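Local structure of RNA-directed RNA polymerase (Infectious pancreatic necrosis virus, 3ZED) at residues B[156-170]-B[306-320]. The protein probably copies the viral RNA genome as an RNA-dependent RNA polymerase, found both free and covalently attached to the genomic RNA. Residues are numbered along the deposited sequence; the frame is centred on the assembly and turned at random.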
# COMPACT_ATOMS: atom_id res chain seq x y z
N THR B 156 -21.29 14.50 12.20
CA THR B 156 -19.90 14.80 12.61
C THR B 156 -18.83 14.45 11.59
O THR B 156 -17.71 14.95 11.72
CB THR B 156 -19.59 14.10 13.93
OG1 THR B 156 -19.69 12.68 13.72
CG2 THR B 156 -20.51 14.56 15.07
N LEU B 157 -19.15 13.62 10.59
CA LEU B 157 -18.20 13.24 9.55
C LEU B 157 -18.48 13.98 8.24
O LEU B 157 -19.52 14.60 8.07
CB LEU B 157 -18.19 11.70 9.30
CG LEU B 157 -17.95 10.76 10.49
CD1 LEU B 157 -17.98 9.32 10.05
CD2 LEU B 157 -16.63 11.07 11.22
N GLN B 158 -17.53 13.89 7.31
CA GLN B 158 -17.65 14.43 5.98
C GLN B 158 -16.76 13.66 5.03
O GLN B 158 -15.54 13.60 5.24
CB GLN B 158 -17.31 15.94 5.94
CG GLN B 158 -17.43 16.56 4.54
CD GLN B 158 -18.83 16.46 4.00
OE1 GLN B 158 -19.77 17.04 4.54
NE2 GLN B 158 -19.02 15.68 2.94
N TYR B 159 -17.35 13.06 3.99
CA TYR B 159 -16.53 12.43 2.96
C TYR B 159 -16.07 13.54 2.02
O TYR B 159 -16.87 14.41 1.65
CB TYR B 159 -17.25 11.30 2.21
CG TYR B 159 -16.37 10.72 1.12
CD1 TYR B 159 -15.35 9.83 1.43
CD2 TYR B 159 -16.49 11.14 -0.20
CE1 TYR B 159 -14.49 9.34 0.45
CE2 TYR B 159 -15.62 10.68 -1.19
CZ TYR B 159 -14.63 9.77 -0.87
OH TYR B 159 -13.80 9.26 -1.84
N GLY B 160 -14.80 13.51 1.67
CA GLY B 160 -14.23 14.51 0.79
C GLY B 160 -12.72 14.53 0.79
O GLY B 160 -12.08 13.71 1.44
N SER B 161 -12.14 15.51 0.07
CA SER B 161 -10.70 15.65 -0.12
C SER B 161 -10.09 16.78 0.77
O SER B 161 -9.05 17.36 0.43
CB SER B 161 -10.39 15.87 -1.60
OG SER B 161 -11.20 16.90 -2.15
N GLY B 162 -10.72 17.03 1.92
CA GLY B 162 -10.24 18.00 2.91
C GLY B 162 -9.96 19.41 2.43
O GLY B 162 -10.76 19.99 1.68
N SER B 163 -8.84 19.98 2.87
CA SER B 163 -8.46 21.36 2.56
C SER B 163 -6.95 21.53 2.51
O SER B 163 -6.22 20.60 2.87
CB SER B 163 -9.05 22.32 3.60
OG SER B 163 -8.50 22.12 4.90
N TYR B 164 -6.47 22.71 2.08
CA TYR B 164 -5.04 23.04 2.07
C TYR B 164 -4.50 23.07 3.51
O TYR B 164 -3.46 22.49 3.77
CB TYR B 164 -4.77 24.39 1.37
CG TYR B 164 -4.72 24.33 -0.14
CD1 TYR B 164 -3.66 23.69 -0.80
CD2 TYR B 164 -5.67 24.99 -0.92
CE1 TYR B 164 -3.59 23.67 -2.19
CE2 TYR B 164 -5.60 24.98 -2.31
CZ TYR B 164 -4.55 24.32 -2.94
OH TYR B 164 -4.49 24.34 -4.31
N SER B 165 -5.25 23.72 4.44
CA SER B 165 -4.89 23.78 5.87
C SER B 165 -4.75 22.36 6.44
O SER B 165 -3.77 22.06 7.14
CB SER B 165 -5.92 24.58 6.65
OG SER B 165 -5.77 25.98 6.46
N GLY B 166 -5.73 21.50 6.13
CA GLY B 166 -5.73 20.09 6.52
C GLY B 166 -4.46 19.39 6.07
O GLY B 166 -3.76 18.79 6.90
N GLN B 167 -4.09 19.56 4.75
CA GLN B 167 -2.88 18.99 4.13
C GLN B 167 -1.60 19.52 4.77
O GLN B 167 -0.69 18.74 5.05
CB GLN B 167 -2.84 19.29 2.61
CG GLN B 167 -3.87 18.52 1.78
CD GLN B 167 -3.55 18.63 0.32
OE1 GLN B 167 -3.96 19.57 -0.36
NE2 GLN B 167 -2.77 17.69 -0.20
N LEU B 168 -1.54 20.84 5.02
CA LEU B 168 -0.37 21.51 5.60
C LEU B 168 -0.15 21.09 7.06
O LEU B 168 0.99 20.79 7.44
CB LEU B 168 -0.51 23.04 5.47
CG LEU B 168 -0.42 23.58 4.02
CD1 LEU B 168 -0.92 25.01 3.94
CD2 LEU B 168 0.98 23.48 3.47
N ASN B 169 -1.23 21.01 7.86
CA ASN B 169 -1.18 20.55 9.25
C ASN B 169 -0.77 19.08 9.32
O ASN B 169 -0.06 18.69 10.24
CB ASN B 169 -2.52 20.76 9.94
CG ASN B 169 -2.70 22.16 10.42
OD1 ASN B 169 -2.04 22.61 11.36
ND2 ASN B 169 -3.57 22.90 9.77
N ARG B 170 -1.21 18.27 8.33
CA ARG B 170 -0.83 16.86 8.21
C ARG B 170 0.68 16.74 8.02
O ARG B 170 1.31 15.88 8.66
CB ARG B 170 -1.58 16.19 7.05
CG ARG B 170 -1.21 14.74 6.82
CD ARG B 170 -1.66 13.84 7.95
NE ARG B 170 -1.41 12.43 7.64
CZ ARG B 170 -1.74 11.42 8.45
NH1 ARG B 170 -2.33 11.66 9.61
NH2 ARG B 170 -1.46 10.18 8.10
N GLY B 306 -9.18 11.35 -0.46
CA GLY B 306 -10.62 11.33 -0.23
C GLY B 306 -10.93 10.37 0.90
O GLY B 306 -10.58 9.19 0.81
N GLU B 307 -11.49 10.87 1.99
CA GLU B 307 -11.79 10.06 3.18
C GLU B 307 -12.97 10.61 3.95
O GLU B 307 -13.40 11.73 3.70
CB GLU B 307 -10.57 10.01 4.10
CG GLU B 307 -9.81 8.73 3.95
CD GLU B 307 -8.44 8.70 4.58
OE1 GLU B 307 -8.14 9.60 5.41
OE2 GLU B 307 -7.68 7.76 4.28
N ARG B 308 -13.44 9.85 4.94
CA ARG B 308 -14.51 10.27 5.82
C ARG B 308 -13.82 10.91 7.02
O ARG B 308 -13.43 10.24 7.98
CB ARG B 308 -15.48 9.10 6.14
CG ARG B 308 -16.34 8.78 4.90
CD ARG B 308 -17.10 7.46 4.86
NE ARG B 308 -16.29 6.39 4.33
CZ ARG B 308 -16.50 5.71 3.21
NH1 ARG B 308 -17.55 5.98 2.45
NH2 ARG B 308 -15.67 4.76 2.84
N TYR B 309 -13.56 12.23 6.87
CA TYR B 309 -12.92 13.07 7.87
C TYR B 309 -13.90 13.57 8.91
O TYR B 309 -15.10 13.65 8.64
CB TYR B 309 -12.26 14.27 7.18
CG TYR B 309 -11.11 13.89 6.28
CD1 TYR B 309 -9.91 13.43 6.80
CD2 TYR B 309 -11.21 14.02 4.90
CE1 TYR B 309 -8.85 13.06 5.98
CE2 TYR B 309 -10.15 13.67 4.06
CZ TYR B 309 -8.96 13.20 4.61
OH TYR B 309 -7.90 12.86 3.82
N THR B 310 -13.39 13.93 10.09
CA THR B 310 -14.18 14.54 11.16
C THR B 310 -14.37 16.01 10.75
O THR B 310 -13.38 16.66 10.43
CB THR B 310 -13.45 14.33 12.50
OG1 THR B 310 -13.65 12.97 12.88
CG2 THR B 310 -13.95 15.19 13.60
N GLN B 311 -15.63 16.50 10.71
CA GLN B 311 -15.95 17.90 10.36
C GLN B 311 -15.18 18.90 11.23
O GLN B 311 -14.59 19.83 10.71
CB GLN B 311 -17.45 18.18 10.49
CG GLN B 311 -18.30 17.52 9.41
CD GLN B 311 -19.76 17.73 9.69
OE1 GLN B 311 -20.16 18.69 10.35
NE2 GLN B 311 -20.59 16.85 9.21
N VAL B 312 -15.14 18.67 12.55
CA VAL B 312 -14.46 19.52 13.52
C VAL B 312 -12.93 19.62 13.21
O VAL B 312 -12.34 20.67 13.47
CB VAL B 312 -14.77 19.05 14.98
CG1 VAL B 312 -13.66 19.37 15.96
CG2 VAL B 312 -16.09 19.67 15.46
N ASP B 313 -12.33 18.60 12.58
CA ASP B 313 -10.90 18.60 12.24
C ASP B 313 -10.65 18.67 10.73
O ASP B 313 -9.54 18.36 10.29
CB ASP B 313 -10.19 17.35 12.81
CG ASP B 313 -10.37 17.14 14.31
OD1 ASP B 313 -10.31 18.14 15.06
OD2 ASP B 313 -10.59 15.98 14.72
N TRP B 314 -11.65 19.15 9.94
CA TRP B 314 -11.53 19.30 8.48
C TRP B 314 -10.27 20.06 8.06
O TRP B 314 -9.61 19.66 7.11
CB TRP B 314 -12.76 20.04 7.94
CG TRP B 314 -12.86 20.04 6.45
CD1 TRP B 314 -12.66 21.11 5.62
CD2 TRP B 314 -13.26 18.95 5.60
NE1 TRP B 314 -12.88 20.75 4.31
CE2 TRP B 314 -13.27 19.43 4.27
CE3 TRP B 314 -13.58 17.60 5.84
CZ2 TRP B 314 -13.63 18.62 3.18
CZ3 TRP B 314 -13.90 16.79 4.76
CH2 TRP B 314 -13.92 17.30 3.44
N ASP B 315 -9.96 21.17 8.76
CA ASP B 315 -8.79 22.00 8.45
C ASP B 315 -7.56 21.64 9.30
O ASP B 315 -6.54 22.32 9.22
CB ASP B 315 -9.15 23.50 8.61
CG ASP B 315 -10.26 23.96 7.67
OD1 ASP B 315 -10.17 23.67 6.46
OD2 ASP B 315 -11.21 24.63 8.15
N LYS B 316 -7.64 20.56 10.09
CA LYS B 316 -6.54 20.12 10.96
C LYS B 316 -5.86 18.88 10.42
O LYS B 316 -4.71 18.63 10.77
CB LYS B 316 -7.05 19.84 12.40
CG LYS B 316 -7.55 21.07 13.15
CD LYS B 316 -8.25 20.67 14.44
CE LYS B 316 -9.26 21.70 14.90
NZ LYS B 316 -10.11 21.18 16.01
N LYS B 317 -6.58 18.07 9.61
CA LYS B 317 -6.04 16.82 9.10
C LYS B 317 -6.68 16.37 7.78
O LYS B 317 -7.84 15.99 7.74
CB LYS B 317 -6.19 15.72 10.17
CG LYS B 317 -5.66 14.35 9.78
CD LYS B 317 -6.31 13.27 10.64
CE LYS B 317 -6.12 11.88 10.07
NZ LYS B 317 -6.80 10.85 10.90
N THR B 318 -5.87 16.40 6.72
CA THR B 318 -6.19 15.85 5.40
C THR B 318 -5.04 14.90 5.11
O THR B 318 -3.90 15.35 5.06
CB THR B 318 -6.38 16.91 4.30
OG1 THR B 318 -7.30 17.93 4.71
CG2 THR B 318 -6.80 16.29 2.95
N ARG B 319 -5.32 13.62 4.97
CA ARG B 319 -4.25 12.67 4.66
C ARG B 319 -3.75 12.93 3.22
O ARG B 319 -4.52 13.35 2.35
CB ARG B 319 -4.70 11.21 4.87
CG ARG B 319 -4.99 10.91 6.34
CD ARG B 319 -4.49 9.55 6.78
NE ARG B 319 -5.38 8.46 6.40
CZ ARG B 319 -4.96 7.29 5.90
NH1 ARG B 319 -3.66 7.07 5.72
NH2 ARG B 319 -5.83 6.35 5.58
N ASN B 320 -2.45 12.73 3.02
CA ASN B 320 -1.82 13.00 1.73
C ASN B 320 -1.39 11.76 1.00
O ASN B 320 -0.82 10.85 1.59
CB ASN B 320 -0.60 13.90 1.93
CG ASN B 320 -0.95 15.27 2.43
OD1 ASN B 320 -1.85 15.92 1.92
ND2 ASN B 320 -0.24 15.75 3.44
O HOH W 1 -16.95 16.59 13.91
O HOH W 2 -12.58 21.80 1.77
O HOH W 3 -0.80 12.13 5.06
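Ser-163 OG sits between two partners. It donates to Asp-315 OD1 at 2.8 Å, on the carboxylate's anti lone pair, and accepts from Gly-166 N at 3.1 Å. The second is the capping bond of Ser-163, the N-cap residue of helix 164-179. The first torsion of Ser-163 (chi1 65°) places OG between its backbone N and carbonyl carbon, where Gly-166 N can reach it. Ser-163 N donates to Thr-318 OG1. Asp-315 would thus be a second-shell residue that orients the cap, and its negative charge probably suits the helix N-terminus.

Upstream, strands 157-160 and 307-310 pair antiparallel. Gln-158 and Tyr-309 form one hydrogen-bonded pair, Gly-160 and Glu-307 the other. Beyond the strand pair Gln-311 binds twice: its N donates to Thr-156 O, and its NE2 to Leu-157 O at 2.7 Å, from above the carbonyl plane. On one side of the sheet Arg-308 CG meets the edge of the Tyr-159 ring.

Trp-314 lies against the turn that links strand to helix. Gly-162 CA sits over one face of its six-membered ring, 3.7 Å from the centroid, a CH-pi contact. Gln-158 CG touches Trp-314 CZ3 at 3.5 Å, with amide and indole planes 89° apart. A water joins Trp-314 NE1 to Gly-162 O.

Along the helix, Gln-167 NE2 gives a hydrogen bond to Asn-320 OD1 at 2.9 Å and another to Leu-302 O; Gln-167 OE1 is hydrogen-bonded to His-110. Arg-319 CD lies over one face of the Arg-170 guanidinium, and Arg-319 is salt-bridged to Glu-307, which may ease the closeness of the two arginines.

Within the palm-domain part of the polymerase, main-chain bonds thus appear to set the strand register, while the loop after strand 307-310 holds the helix start mostly through the side chains of Asp-315 and Thr-318.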